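Local coordinates for protein L-threonine dehydrogenase (Flavobacterium frigidimaris, PDB 2YY7) that probably oxidises L-threonine at its 3-hydroxyl with NAD as the cofactor, on a Rossmann-type fold of the epimerase/dehydratase family, at residues 126-132 and 278-284; 221-226 and 292-296; 55-61 and 100-104. One frame throughout, in Å; residues are numbered along the deposited sequence.

Contact 1 (126-132 and 278-284); sequences TPKENTP and SWPASID
Two irregular loops, 126-132 and 278-284, are joined near the NAD site by a set of backbone hydrogen bonds that includes a single beta bridge, Thr-131 with Ile-283. The carbonyl O of Lys-128 takes two donors in its own plane: Ala-281 N at 2.6 Å, on a lone pair, and Ser-282 N at 3.2 Å. Beyond it, Thr-131 N reaches Ser-282 O (3.1 Å) and Asp-284 N returns to Thr-131 O (2.9 Å). In this epimerase-like Rossmann enzyme the first loop follows strand 112-118, while the second leads into helix 286-292. Ser-282 OG, lodged between its own backbone N and carbonyl carbon (chi1 61°), works in both directions: it accepts Asn-130 N at 2.8 Å, nearly straight at 173°, and donates to Glu-129 OE1 at 2.6 Å from well above the carboxylate plane. Thr-131 crosses the Pro-280 ring at about a right angle, its OG1 lying 3.0 Å from Pro-280 CB while donating to Pro-127 O; Ile-283 CD1 meets Thr-131 CB at 3.6 Å. Lys-128, bent at chi3 and chi4, brings NZ to Asp-277 O and, weakly, to Trp-279 O.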
ATOM      1  N   THR A 126      14.285  -3.506   2.922  1.00 12.44           N
ATOM      2  CA  THR A 126      14.534  -2.221   3.566  1.00 12.81           C
ATOM      3  C   THR A 126      15.858  -2.272   4.326  1.00 13.20           C
ATOM      4  O   THR A 126      16.110  -3.228   5.054  1.00 11.76           O
ATOM      5  CB  THR A 126      13.429  -1.888   4.585  1.00 12.80           C
ATOM      6  OG1 THR A 126      12.166  -1.792   3.919  1.00 12.69           O
ATOM      7  CG2 THR A 126      13.731  -0.581   5.287  1.00 13.03           C
ATOM      8  N   PRO A 127      16.725  -1.250   4.159  1.00 14.72           N
ATOM      9  CA  PRO A 127      18.015  -1.225   4.865  1.00 15.60           C
ATOM     10  C   PRO A 127      17.744  -1.509   6.345  1.00 16.12           C
ATOM     11  O   PRO A 127      16.817  -0.939   6.926  1.00 14.44           O
ATOM     12  CB  PRO A 127      18.507   0.198   4.622  1.00 16.33           C
ATOM     13  CG  PRO A 127      18.009   0.472   3.234  1.00 17.61           C
ATOM     14  CD  PRO A 127      16.585  -0.072   3.281  1.00 14.63           C
ATOM     15  N   LYS A 128      18.545  -2.373   6.955  1.00 14.83           N
ATOM     16  CA  LYS A 128      18.308  -2.750   8.343  1.00 16.43           C
ATOM     17  C   LYS A 128      18.851  -1.842   9.446  1.00 15.88           C
ATOM     18  O   LYS A 128      18.371  -1.904  10.582  1.00 15.11           O
ATOM     19  CB  LYS A 128      18.798  -4.185   8.565  1.00 17.06           C
ATOM     20  CG  LYS A 128      18.384  -5.131   7.438  1.00 21.51           C
ATOM     21  CD  LYS A 128      18.370  -6.586   7.866  1.00 26.50           C
ATOM     22  CE  LYS A 128      17.043  -6.959   8.504  1.00 28.87           C
ATOM     23  NZ  LYS A 128      15.920  -7.027   7.516  1.00 25.98           N
ATOM     24  N   GLU A 129      19.829  -0.999   9.133  1.00 14.57           N
ATOM     25  CA  GLU A 129      20.390  -0.116  10.149  1.00 16.44           C
ATOM     26  C   GLU A 129      20.118   1.355   9.835  1.00 15.18           C
ATOM     27  O   GLU A 129      20.272   1.794   8.700  1.00 15.77           O
ATOM     28  CB  GLU A 129      21.896  -0.363  10.286  1.00 16.12           C
ATOM     29  CG  GLU A 129      22.440   0.017  11.658  1.00 24.29           C
ATOM     30  CD  GLU A 129      21.981  -0.932  12.760  1.00 24.47           C
ATOM     31  OE1 GLU A 129      21.785  -0.468  13.900  1.00 26.11           O
ATOM     32  OE2 GLU A 129      21.831  -2.144  12.494  1.00 26.90           O
ATOM     33  N   ASN A 130      19.711   2.111  10.850  1.00 15.23           N
ATOM     34  CA  ASN A 130      19.396   3.527  10.684  1.00 16.07           C
ATOM     35  C   ASN A 130      18.492   3.749   9.469  1.00 14.32           C
ATOM     36  O   ASN A 130      18.757   4.603   8.625  1.00 14.21           O
ATOM     37  CB  ASN A 130      20.682   4.348  10.535  1.00 17.10           C
ATOM     38  CG  ASN A 130      21.578   4.251  11.759  1.00 22.07           C
ATOM     39  OD1 ASN A 130      22.146   3.199  12.046  1.00 27.78           O
ATOM     40  ND2 ASN A 130      21.699   5.349  12.490  1.00 28.59           N
ATOM     41  N   THR A 131      17.422   2.966   9.391  1.00 13.54           N
ATOM     42  CA  THR A 131      16.471   3.067   8.287  1.00 11.59           C
ATOM     43  C   THR A 131      16.017   4.512   8.096  1.00 12.06           C
ATOM     44  O   THR A 131      15.548   5.153   9.041  1.00 10.65           O
ATOM     45  CB  THR A 131      15.233   2.200   8.554  1.00 12.30           C
ATOM     46  OG1 THR A 131      15.651   0.859   8.837  1.00 10.95           O
ATOM     47  CG2 THR A 131      14.311   2.196   7.334  1.00 10.39           C
ATOM     48  N   PRO A 132      16.153   5.041   6.869  1.00 11.32           N
ATOM     49  CA  PRO A 132      15.763   6.417   6.534  1.00 11.66           C
ATOM     50  C   PRO A 132      14.246   6.627   6.534  1.00 11.32           C
ATOM     51  O   PRO A 132      13.480   5.667   6.449  1.00 11.28           O
ATOM     52  CB  PRO A 132      16.347   6.617   5.131  1.00 10.93           C
ATOM     53  CG  PRO A 132      17.448   5.577   5.040  1.00 12.55           C
ATOM     54  CD  PRO A 132      16.821   4.397   5.725  1.00 12.12           C
ATOM     55  N   SER A 278      11.991  -9.675   8.785  1.00 12.35           N
ATOM     56  CA  SER A 278      11.661  -8.819   7.650  1.00 11.76           C
ATOM     57  C   SER A 278      11.685  -7.335   8.033  1.00 12.63           C
ATOM     58  O   SER A 278      11.452  -6.470   7.186  1.00 12.44           O
ATOM     59  CB  SER A 278      10.287  -9.175   7.077  1.00 11.32           C
ATOM     60  OG  SER A 278       9.245  -8.643   7.872  1.00 10.26           O
ATOM     61  N   TRP A 279      11.973  -7.042   9.302  1.00 11.22           N
ATOM     62  CA  TRP A 279      12.026  -5.656   9.770  1.00 11.16           C
ATOM     63  C   TRP A 279      13.446  -5.169  10.038  1.00 11.67           C
ATOM     64  O   TRP A 279      14.366  -5.967  10.214  1.00 10.72           O
ATOM     65  CB  TRP A 279      11.232  -5.477  11.069  1.00 10.81           C
ATOM     66  CG  TRP A 279       9.773  -5.744  10.981  1.00  9.45           C
ATOM     67  CD1 TRP A 279       9.025  -5.906   9.849  1.00  9.96           C
ATOM     68  CD2 TRP A 279       8.866  -5.847  12.083  1.00 11.18           C
ATOM     69  NE1 TRP A 279       7.705  -6.104  10.181  1.00  9.79           N
ATOM     70  CE2 TRP A 279       7.581  -6.072  11.546  1.00 11.20           C
ATOM     71  CE3 TRP A 279       9.016  -5.769  13.476  1.00 10.45           C
ATOM     72  CZ2 TRP A 279       6.449  -6.220  12.354  1.00  9.15           C
ATOM     73  CZ3 TRP A 279       7.888  -5.917  14.280  1.00  9.37           C
ATOM     74  CH2 TRP A 279       6.623  -6.140  13.714  1.00 11.14           C
ATOM     75  N   PRO A 280      13.634  -3.838  10.079  1.00 11.48           N
ATOM     76  CA  PRO A 280      14.932  -3.204  10.334  1.00 11.87           C
ATOM     77  C   PRO A 280      15.389  -3.465  11.768  1.00 10.92           C
ATOM     78  O   PRO A 280      14.607  -3.924  12.601  1.00 10.80           O
ATOM     79  CB  PRO A 280      14.648  -1.721  10.103  1.00 13.00           C
ATOM     80  CG  PRO A 280      13.513  -1.734   9.127  1.00 13.52           C
ATOM     81  CD  PRO A 280      12.640  -2.831   9.668  1.00 11.36           C
ATOM     82  N   ALA A 281      16.652  -3.162  12.050  1.00 11.21           N
ATOM     83  CA  ALA A 281      17.200  -3.354  13.387  1.00 11.26           C
ATOM     84  C   ALA A 281      17.154  -2.039  14.165  1.00 11.63           C
ATOM     85  O   ALA A 281      16.911  -2.033  15.378  1.00 12.57           O
ATOM     86  CB  ALA A 281      18.645  -3.866  13.297  1.00 10.79           C
ATOM     87  N   SER A 282      17.389  -0.932  13.464  1.00 11.01           N
ATOM     88  CA  SER A 282      17.381   0.402  14.071  1.00 11.93           C
ATOM     89  C   SER A 282      16.792   1.421  13.091  1.00 12.27           C
ATOM     90  O   SER A 282      16.884   1.246  11.877  1.00 12.07           O
ATOM     91  CB  SER A 282      18.804   0.813  14.461  1.00 12.00           C
ATOM     92  OG  SER A 282      19.632   0.868  13.315  1.00 12.90           O
ATOM     93  N   ILE A 283      16.221   2.499  13.626  1.00 12.57           N
ATOM     94  CA  ILE A 283      15.557   3.522  12.813  1.00 13.05           C
ATOM     95  C   ILE A 283      16.135   4.940  12.922  1.00 13.12           C
ATOM     96  O   ILE A 283      16.491   5.387  14.010  1.00 12.48           O
ATOM     97  CB  ILE A 283      14.049   3.601  13.204  1.00 13.30           C
ATOM     98  CG1 ILE A 283      13.376   2.239  13.000  1.00 12.86           C
ATOM     99  CG2 ILE A 283      13.349   4.701  12.410  1.00 13.17           C
ATOM    100  CD1 ILE A 283      13.251   1.809  11.561  1.00 12.44           C
ATOM    101  N   ASP A 284      16.212   5.643  11.791  1.00 11.83           N
ATOM    102  CA  ASP A 284      16.698   7.027  11.775  1.00 13.21           C
ATOM    103  C   ASP A 284      15.479   7.951  11.811  1.00 11.88           C
ATOM    104  O   ASP A 284      14.761   8.072  10.821  1.00 10.61           O
ATOM    105  CB  ASP A 284      17.512   7.311  10.506  1.00 12.68           C
ATOM    106  CG  ASP A 284      17.979   8.764  10.417  1.00 16.15           C
ATOM    107  OD1 ASP A 284      18.669   9.109   9.435  1.00 19.41           O
ATOM    108  OD2 ASP A 284      17.659   9.564  11.322  1.00 16.85           O
TER

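Contact 2 (221-226 and 292-296); sequences DATINI and WDWKH
This is a largely apolar helix-to-loop contact in which two tryptophans, Trp-292 and Trp-294, lie against helix 216-228 on a flank of the Rossmann domain, where the chain leaves helix 286-292. Ile-226 sits squarely over the six-membered ring of Trp-292, with CB 3.8 Å from the ring centroid and only 3° off its normal, a CH-pi contact. The CG1 branch of Ile-226, anti to the backbone N (chi1 -172°), carries CD1 along the same indole to 3.8 Å from Trp-292 NE1. The opposite face of that indole is met by Trp-294 CB, and Tyr-240 makes an edge-to-face contact with the ring. With an alanine at Trp-292, Ile-226 is likely to lose its aromatic cover and a gap to open between it and Trp-294 CB. One helical turn earlier, Ala-222 CB lies over the Trp-294 ring, 3.9 Å from the centroid of its six-membered ring and 26° off the normal, and the small methyl lets the indole come close to the helix. Trp-294 NE1 is held by Ala-243 O, which helps to fix the rotation of the ring. The same methyl also touches the other indole, with Ala-222 CB 4.2 Å from Trp-292 CH2.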
ATOM      1  N   ASP A 221       4.518  10.450  24.963  1.00 11.41           N
ATOM      2  CA  ASP A 221       4.976  11.830  24.824  1.00 10.82           C
ATOM      3  C   ASP A 221       5.039  12.200  23.343  1.00  9.95           C
ATOM      4  O   ASP A 221       4.639  13.293  22.947  1.00  9.54           O
ATOM      5  CB  ASP A 221       6.354  11.995  25.473  1.00 11.72           C
ATOM      6  CG  ASP A 221       6.281  12.044  26.995  1.00 14.95           C
ATOM      7  OD1 ASP A 221       7.335  11.918  27.651  1.00 21.61           O
ATOM      8  OD2 ASP A 221       5.166  12.216  27.532  1.00 22.96           O
ATOM      9  N   ALA A 222       5.530  11.271  22.530  1.00  9.75           N
ATOM     10  CA  ALA A 222       5.639  11.490  21.094  1.00 10.96           C
ATOM     11  C   ALA A 222       4.266  11.761  20.501  1.00 11.17           C
ATOM     12  O   ALA A 222       4.079  12.722  19.752  1.00 11.76           O
ATOM     13  CB  ALA A 222       6.265  10.265  20.424  1.00 10.18           C
ATOM     14  N   THR A 223       3.312  10.903  20.843  1.00 11.32           N
ATOM     15  CA  THR A 223       1.944  11.023  20.351  1.00 11.54           C
ATOM     16  C   THR A 223       1.327  12.372  20.692  1.00 12.19           C
ATOM     17  O   THR A 223       0.774  13.049  19.827  1.00 12.47           O
ATOM     18  CB  THR A 223       1.051   9.910  20.938  1.00 12.39           C
ATOM     19  OG1 THR A 223       1.603   8.631  20.599  1.00 11.96           O
ATOM     20  CG2 THR A 223      -0.368  10.009  20.386  1.00  9.99           C
ATOM     21  N   ILE A 224       1.426  12.762  21.956  1.00 12.35           N
ATOM     22  CA  ILE A 224       0.869  14.030  22.403  1.00 12.88           C
ATOM     23  C   ILE A 224       1.587  15.236  21.808  1.00 11.70           C
ATOM     24  O   ILE A 224       0.949  16.205  21.401  1.00 11.56           O
ATOM     25  CB  ILE A 224       0.911  14.127  23.945  1.00 13.65           C
ATOM     26  CG1 ILE A 224       0.035  13.022  24.546  1.00 14.35           C
ATOM     27  CG2 ILE A 224       0.462  15.508  24.408  1.00 15.84           C
ATOM     28  CD1 ILE A 224       0.073  12.965  26.052  1.00 15.31           C
ATOM     29  N   ASN A 225       2.913  15.182  21.759  1.00 10.99           N
ATOM     30  CA  ASN A 225       3.682  16.298  21.229  1.00 11.13           C
ATOM     31  C   ASN A 225       3.469  16.575  19.744  1.00 11.07           C
ATOM     32  O   ASN A 225       3.364  17.734  19.348  1.00 12.12           O
ATOM     33  CB  ASN A 225       5.169  16.108  21.525  1.00 11.11           C
ATOM     34  CG  ASN A 225       5.492  16.286  23.001  1.00 13.40           C
ATOM     35  OD1 ASN A 225       4.722  16.901  23.738  1.00 16.08           O
ATOM     36  ND2 ASN A 225       6.631  15.761  23.434  1.00 10.47           N
ATOM     37  N   ILE A 226       3.396  15.533  18.917  1.00 10.74           N
ATOM     38  CA  ILE A 226       3.183  15.764  17.490  1.00 10.40           C
ATOM     39  C   ILE A 226       1.784  16.337  17.265  1.00 11.12           C
ATOM     40  O   ILE A 226       1.564  17.133  16.350  1.00 11.04           O
ATOM     41  CB  ILE A 226       3.355  14.464  16.651  1.00 10.09           C
ATOM     42  CG1 ILE A 226       3.311  14.815  15.158  1.00  9.35           C
ATOM     43  CG2 ILE A 226       2.263  13.462  16.990  1.00  8.09           C
ATOM     44  CD1 ILE A 226       3.660  13.665  14.225  1.00 10.12           C
ATOM     45  N   TRP A 292       9.425  18.594  14.676  1.00 14.44           N
ATOM     46  CA  TRP A 292       8.669  18.942  15.872  1.00 14.94           C
ATOM     47  C   TRP A 292       9.378  18.678  17.197  1.00 15.35           C
ATOM     48  O   TRP A 292       8.734  18.502  18.231  1.00 15.53           O
ATOM     49  CB  TRP A 292       7.288  18.263  15.861  1.00 13.44           C
ATOM     50  CG  TRP A 292       7.279  16.821  15.454  1.00 13.39           C
ATOM     51  CD1 TRP A 292       7.269  16.326  14.178  1.00 10.87           C
ATOM     52  CD2 TRP A 292       7.225  15.685  16.325  1.00 11.67           C
ATOM     53  NE1 TRP A 292       7.205  14.951  14.202  1.00 10.86           N
ATOM     54  CE2 TRP A 292       7.178  14.532  15.507  1.00 11.78           C
ATOM     55  CE3 TRP A 292       7.209  15.528  17.717  1.00 13.61           C
ATOM     56  CZ2 TRP A 292       7.116  13.237  16.038  1.00  9.64           C
ATOM     57  CZ3 TRP A 292       7.147  14.242  18.246  1.00 10.88           C
ATOM     58  CH2 TRP A 292       7.100  13.114  17.405  1.00 12.67           C
ATOM     59  N   ASP A 293      10.706  18.664  17.158  1.00 16.07           N
ATOM     60  CA  ASP A 293      11.522  18.474  18.353  1.00 17.85           C
ATOM     61  C   ASP A 293      11.357  17.172  19.119  1.00 17.05           C
ATOM     62  O   ASP A 293      11.389  17.170  20.350  1.00 16.02           O
ATOM     63  CB  ASP A 293      11.298  19.635  19.321  1.00 19.40           C
ATOM     64  CG  ASP A 293      11.863  20.940  18.805  1.00 26.96           C
ATOM     65  OD1 ASP A 293      13.081  20.982  18.530  1.00 31.74           O
ATOM     66  OD2 ASP A 293      11.091  21.916  18.678  1.00 35.66           O
ATOM     67  N   TRP A 294      11.186  16.062  18.411  1.00 16.81           N
ATOM     68  CA  TRP A 294      11.058  14.783  19.092  1.00 15.60           C
ATOM     69  C   TRP A 294      12.365  14.447  19.803  1.00 16.45           C
ATOM     70  O   TRP A 294      13.445  14.669  19.264  1.00 15.63           O
ATOM     71  CB  TRP A 294      10.741  13.663  18.098  1.00 15.05           C
ATOM     72  CG  TRP A 294      10.975  12.284  18.673  1.00 13.07           C
ATOM     73  CD1 TRP A 294      11.764  11.302  18.149  1.00 12.95           C
ATOM     74  CD2 TRP A 294      10.423  11.750  19.885  1.00 14.65           C
ATOM     75  NE1 TRP A 294      11.739  10.190  18.955  1.00 12.78           N
ATOM     76  CE2 TRP A 294      10.925  10.435  20.029  1.00 13.11           C
ATOM     77  CE3 TRP A 294       9.555  12.254  20.866  1.00 13.05           C
ATOM     78  CZ2 TRP A 294      10.588   9.616  21.113  1.00 13.23           C
ATOM     79  CZ3 TRP A 294       9.220  11.436  21.945  1.00 15.35           C
ATOM     80  CH2 TRP A 294       9.738  10.131  22.058  1.00 13.73           C
ATOM     81  N   LYS A 295      12.250  13.916  21.016  1.00 16.79           N
ATOM     82  CA  LYS A 295      13.399  13.495  21.810  1.00 19.08           C
ATOM     83  C   LYS A 295      12.959  12.425  22.810  1.00 18.56           C
ATOM     84  O   LYS A 295      12.027  12.639  23.582  1.00 19.40           O
ATOM     85  CB  LYS A 295      14.030  14.688  22.545  1.00 20.06           C
ATOM     86  CG  LYS A 295      13.065  15.789  23.005  1.00 26.83           C
ATOM     87  CD  LYS A 295      12.063  15.326  24.063  1.00 32.46           C
ATOM     88  CE  LYS A 295      10.660  15.174  23.476  1.00 32.89           C
ATOM     89  NZ  LYS A 295       9.666  14.717  24.492  1.00 32.73           N
ATOM     90  N   HIS A 296      13.616  11.267  22.784  1.00 17.52           N
ATOM     91  CA  HIS A 296      13.269  10.184  23.701  1.00 17.08           C
ATOM     92  C   HIS A 296      14.001  10.374  25.022  1.00 17.08           C
ATOM     93  O   HIS A 296      15.042  11.025  25.070  1.00 17.17           O
ATOM     94  CB  HIS A 296      13.619   8.824  23.087  1.00 16.47           C
ATOM     95  CG  HIS A 296      15.088   8.590  22.910  1.00 17.38           C
ATOM     96  ND1 HIS A 296      15.836   7.848  23.800  1.00 15.82           N
ATOM     97  CD2 HIS A 296      15.943   8.983  21.937  1.00 16.03           C
ATOM     98  CE1 HIS A 296      17.089   7.794  23.381  1.00 15.80           C
ATOM     99  NE2 HIS A 296      17.179   8.475  22.253  1.00 18.59           N
TER

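Contact 3 (55-61 and 100-104); sequences LDFNQIE and HVLNL
Helix 57-66 and helix 87-106, two helices of the Rossmann domain, meet at the N-terminal end of the former, where the segments 57-61 and 100-104 cross at -48° with their axes 10.2 Å apart. The tight part is the wrapping of Phe-57 and Ile-60, with the backbone carbonyl of Leu-55, around His-100. Phe-57 CB stands over the centre of the imidazole, 3.6 Å from its centroid, while the phenyl, anti to the backbone N, turns its edge toward that ring in an offset edge-to-face pair with planes at 80°. The imidazole is also held at its rim: His-100 NE2 donates to Leu-55 O at 3.0 Å. The oxygen lies close to the ring plane, but the donor sits well above the carbonyl plane and the N-H...O angle is 147°, which makes the bond bent. This bond and the CH-pi contact together restrain rotation of the ring. Ile-60 CD1 closes on His-100 CB at 4.0 Å, crossing the histidine side chain at about a right angle. Leu-104, approaching from the opposite direction, meets the far end of the phenyl, its CD1 3.7 Å from Phe-57 CZ, and Ile-60 CG2 packs on the same leucine.

Toward Asn-103 and Glu-61 the packing is looser and partly exposed. Asp-56 is the N-cap of helix 57-66, its OD1 accepting Gln-59 N and, weakly, Asn-58 N. Nearby, Asn-53 and Ala-54 bind NAD. Phe-57 CE2 approaches Asn-103 CB at 4.1 Å. Glu-61 touches Leu-104 CD1 loosely through its aliphatic part, with Glu-61 CG at 4.3 Å, while its OE2 turns to a salt bridge with Lys-109 NZ.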
ATOM      1  N   LEU A  55     -15.504  -0.219  13.210  1.00 13.14           N
ATOM      2  CA  LEU A  55     -15.821  -0.725  11.878  1.00 14.57           C
ATOM      3  C   LEU A  55     -17.120  -0.096  11.364  1.00 13.37           C
ATOM      4  O   LEU A  55     -17.423  -0.157  10.171  1.00 14.37           O
ATOM      5  CB  LEU A  55     -15.978  -2.248  11.944  1.00 14.73           C
ATOM      6  CG  LEU A  55     -15.245  -3.174  10.972  1.00 18.32           C
ATOM      7  CD1 LEU A  55     -13.809  -2.749  10.806  1.00 20.38           C
ATOM      8  CD2 LEU A  55     -15.323  -4.599  11.507  1.00 17.12           C
ATOM      9  N   ASP A  56     -17.878   0.511  12.273  1.00 12.36           N
ATOM     10  CA  ASP A  56     -19.162   1.123  11.926  1.00 12.78           C
ATOM     11  C   ASP A  56     -19.074   2.646  11.896  1.00 12.57           C
ATOM     12  O   ASP A  56     -18.979   3.289  12.937  1.00 11.85           O
ATOM     13  CB  ASP A  56     -20.224   0.684  12.942  1.00 12.73           C
ATOM     14  CG  ASP A  56     -21.629   1.113  12.555  1.00 15.71           C
ATOM     15  OD1 ASP A  56     -21.797   2.231  12.027  1.00 17.45           O
ATOM     16  OD2 ASP A  56     -22.573   0.330  12.800  1.00 19.82           O
ATOM     17  N   PHE A  57     -19.112   3.217  10.697  1.00 12.86           N
ATOM     18  CA  PHE A  57     -19.030   4.667  10.535  1.00 13.55           C
ATOM     19  C   PHE A  57     -20.087   5.440  11.331  1.00 14.32           C
ATOM     20  O   PHE A  57     -19.774   6.465  11.943  1.00 13.99           O
ATOM     21  CB  PHE A  57     -19.131   5.035   9.049  1.00 13.95           C
ATOM     22  CG  PHE A  57     -19.134   6.518   8.786  1.00 14.33           C
ATOM     23  CD1 PHE A  57     -20.308   7.258   8.896  1.00 14.73           C
ATOM     24  CD2 PHE A  57     -17.959   7.175   8.435  1.00 12.31           C
ATOM     25  CE1 PHE A  57     -20.312   8.631   8.660  1.00 18.73           C
ATOM     26  CE2 PHE A  57     -17.952   8.552   8.197  1.00 15.83           C
ATOM     27  CZ  PHE A  57     -19.131   9.281   8.309  1.00 16.77           C
ATOM     28  N   ASN A  58     -21.327   4.956  11.328  1.00 14.98           N
ATOM     29  CA  ASN A  58     -22.400   5.641  12.048  1.00 16.07           C
ATOM     30  C   ASN A  58     -22.174   5.725  13.557  1.00 15.45           C
ATOM     31  O   ASN A  58     -22.510   6.735  14.180  1.00 15.44           O
ATOM     32  CB  ASN A  58     -23.747   4.973  11.771  1.00 16.45           C
ATOM     33  CG  ASN A  58     -24.131   5.026  10.303  1.00 22.01           C
ATOM     34  OD1 ASN A  58     -24.080   6.080   9.671  1.00 26.84           O
ATOM     35  ND2 ASN A  58     -24.526   3.884   9.757  1.00 28.42           N
ATOM     36  N   GLN A  59     -21.613   4.672  14.148  1.00 15.33           N
ATOM     37  CA  GLN A  59     -21.358   4.676  15.585  1.00 15.47           C
ATOM     38  C   GLN A  59     -20.308   5.726  15.951  1.00 15.37           C
ATOM     39  O   GLN A  59     -20.413   6.377  16.984  1.00 15.77           O
ATOM     40  CB  GLN A  59     -20.888   3.300  16.061  1.00 15.58           C
ATOM     41  CG  GLN A  59     -21.881   2.178  15.815  1.00 14.88           C
ATOM     42  CD  GLN A  59     -21.504   0.898  16.532  1.00 14.33           C
ATOM     43  OE1 GLN A  59     -21.967  -0.186  16.178  1.00 21.72           O
ATOM     44  NE2 GLN A  59     -20.674   1.017  17.553  1.00 12.18           N
ATOM     45  N   ILE A  60     -19.294   5.882  15.106  1.00 15.57           N
ATOM     46  CA  ILE A  60     -18.245   6.867  15.365  1.00 14.92           C
ATOM     47  C   ILE A  60     -18.814   8.271  15.179  1.00 15.46           C
ATOM     48  O   ILE A  60     -18.604   9.150  16.013  1.00 15.55           O
ATOM     49  CB  ILE A  60     -17.046   6.687  14.408  1.00 14.51           C
ATOM     50  CG1 ILE A  60     -16.485   5.264  14.533  1.00 13.96           C
ATOM     51  CG2 ILE A  60     -15.963   7.710  14.741  1.00 13.29           C
ATOM     52  CD1 ILE A  60     -15.362   4.952  13.547  1.00 14.72           C
ATOM     53  N   GLU A  61     -19.536   8.471  14.083  1.00 16.05           N
ATOM     54  CA  GLU A  61     -20.143   9.764  13.791  1.00 17.59           C
ATOM     55  C   GLU A  61     -21.035  10.193  14.958  1.00 17.19           C
ATOM     56  O   GLU A  61     -21.044  11.363  15.342  1.00 16.66           O
ATOM     57  CB  GLU A  61     -20.966   9.677  12.499  1.00 16.76           C
ATOM     58  CG  GLU A  61     -21.569  10.999  12.048  1.00 19.67           C
ATOM     59  CD  GLU A  61     -22.364  10.875  10.757  1.00 22.83           C
ATOM     60  OE1 GLU A  61     -23.324  10.071  10.714  1.00 28.75           O
ATOM     61  OE2 GLU A  61     -22.027  11.585   9.785  1.00 28.16           O
ATOM     62  N   HIS A 100     -13.162   5.683   7.869  1.00  8.39           N
ATOM     63  CA  HIS A 100     -14.254   6.351   8.588  1.00  8.91           C
ATOM     64  C   HIS A 100     -13.779   7.623   9.271  1.00  8.70           C
ATOM     65  O   HIS A 100     -14.410   8.672   9.149  1.00  8.46           O
ATOM     66  CB  HIS A 100     -14.860   5.433   9.646  1.00  8.38           C
ATOM     67  CG  HIS A 100     -15.492   4.201   9.081  1.00  9.12           C
ATOM     68  ND1 HIS A 100     -15.956   4.133   7.785  1.00 11.78           N
ATOM     69  CD2 HIS A 100     -15.772   3.004   9.647  1.00 10.91           C
ATOM     70  CE1 HIS A 100     -16.494   2.944   7.577  1.00 14.30           C
ATOM     71  NE2 HIS A 100     -16.396   2.241   8.692  1.00 13.29           N
ATOM     72  N   VAL A 101     -12.673   7.531  10.000  1.00  8.99           N
ATOM     73  CA  VAL A 101     -12.133   8.695  10.700  1.00  9.87           C
ATOM     74  C   VAL A 101     -11.641   9.759   9.717  1.00 10.15           C
ATOM     75  O   VAL A 101     -11.836  10.951   9.942  1.00  9.30           O
ATOM     76  CB  VAL A 101     -10.978   8.295  11.653  1.00 10.16           C
ATOM     77  CG1 VAL A 101     -10.353   9.541  12.283  1.00 10.43           C
ATOM     78  CG2 VAL A 101     -11.508   7.376  12.743  1.00  9.30           C
ATOM     79  N   LEU A 102     -11.015   9.328   8.624  1.00 10.97           N
ATOM     80  CA  LEU A 102     -10.522  10.272   7.626  1.00 11.22           C
ATOM     81  C   LEU A 102     -11.696  10.983   6.962  1.00 11.68           C
ATOM     82  O   LEU A 102     -11.631  12.186   6.701  1.00 11.85           O
ATOM     83  CB  LEU A 102      -9.668   9.557   6.565  1.00 10.16           C
ATOM     84  CG  LEU A 102      -8.258   9.094   6.959  1.00  9.38           C
ATOM     85  CD1 LEU A 102      -7.616   8.360   5.783  1.00 10.20           C
ATOM     86  CD2 LEU A 102      -7.395  10.295   7.355  1.00 10.00           C
ATOM     87  N   ASN A 103     -12.766  10.236   6.691  1.00 11.46           N
ATOM     88  CA  ASN A 103     -13.961  10.809   6.071  1.00 10.60           C
ATOM     89  C   ASN A 103     -14.651  11.794   7.022  1.00 11.12           C
ATOM     90  O   ASN A 103     -15.287  12.748   6.577  1.00 10.31           O
ATOM     91  CB  ASN A 103     -14.934   9.696   5.649  1.00 11.10           C
ATOM     92  CG  ASN A 103     -14.584   9.089   4.292  1.00 11.43           C
ATOM     93  OD1 ASN A 103     -14.945   7.946   3.994  1.00 12.15           O
ATOM     94  ND2 ASN A 103     -13.895   9.860   3.458  1.00  6.54           N
ATOM     95  N   LEU A 104     -14.533  11.571   8.328  1.00  9.70           N
ATOM     96  CA  LEU A 104     -15.140  12.495   9.285  1.00 11.22           C
ATOM     97  C   LEU A 104     -14.387  13.821   9.195  1.00 11.26           C
ATOM     98  O   LEU A 104     -14.983  14.897   9.279  1.00 12.02           O
ATOM     99  CB  LEU A 104     -15.058  11.958  10.724  1.00 10.97           C
ATOM    100  CG  LEU A 104     -16.232  11.196  11.371  1.00 14.46           C
ATOM    101  CD1 LEU A 104     -17.549  11.626  10.749  1.00 16.09           C
ATOM    102  CD2 LEU A 104     -16.046   9.707  11.223  1.00 17.22           C
TER

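Overall arrangement
Along the chain contact 3 closes first, within the N-terminal part of the Rossmann domain; contacts 1 and 2 follow and interlock, since segment 221-226 comes between the two halves of contact 1 and segment 292-296 after both. Contacts 1 and 3 lie on opposite sides of the chain's centre, their centres about 34 Å apart, whereas the centre of contact 2 is about 20 Å from that of contact 1 and 27 Å from that of contact 3, and no two of them touch. Helix 286-292 links the later halves of contacts 1 and 2, so the C-terminal part of the chain is fastened to the nucleotide-binding domain at two places, while contact 3 joins two helices near residues that bind NAD.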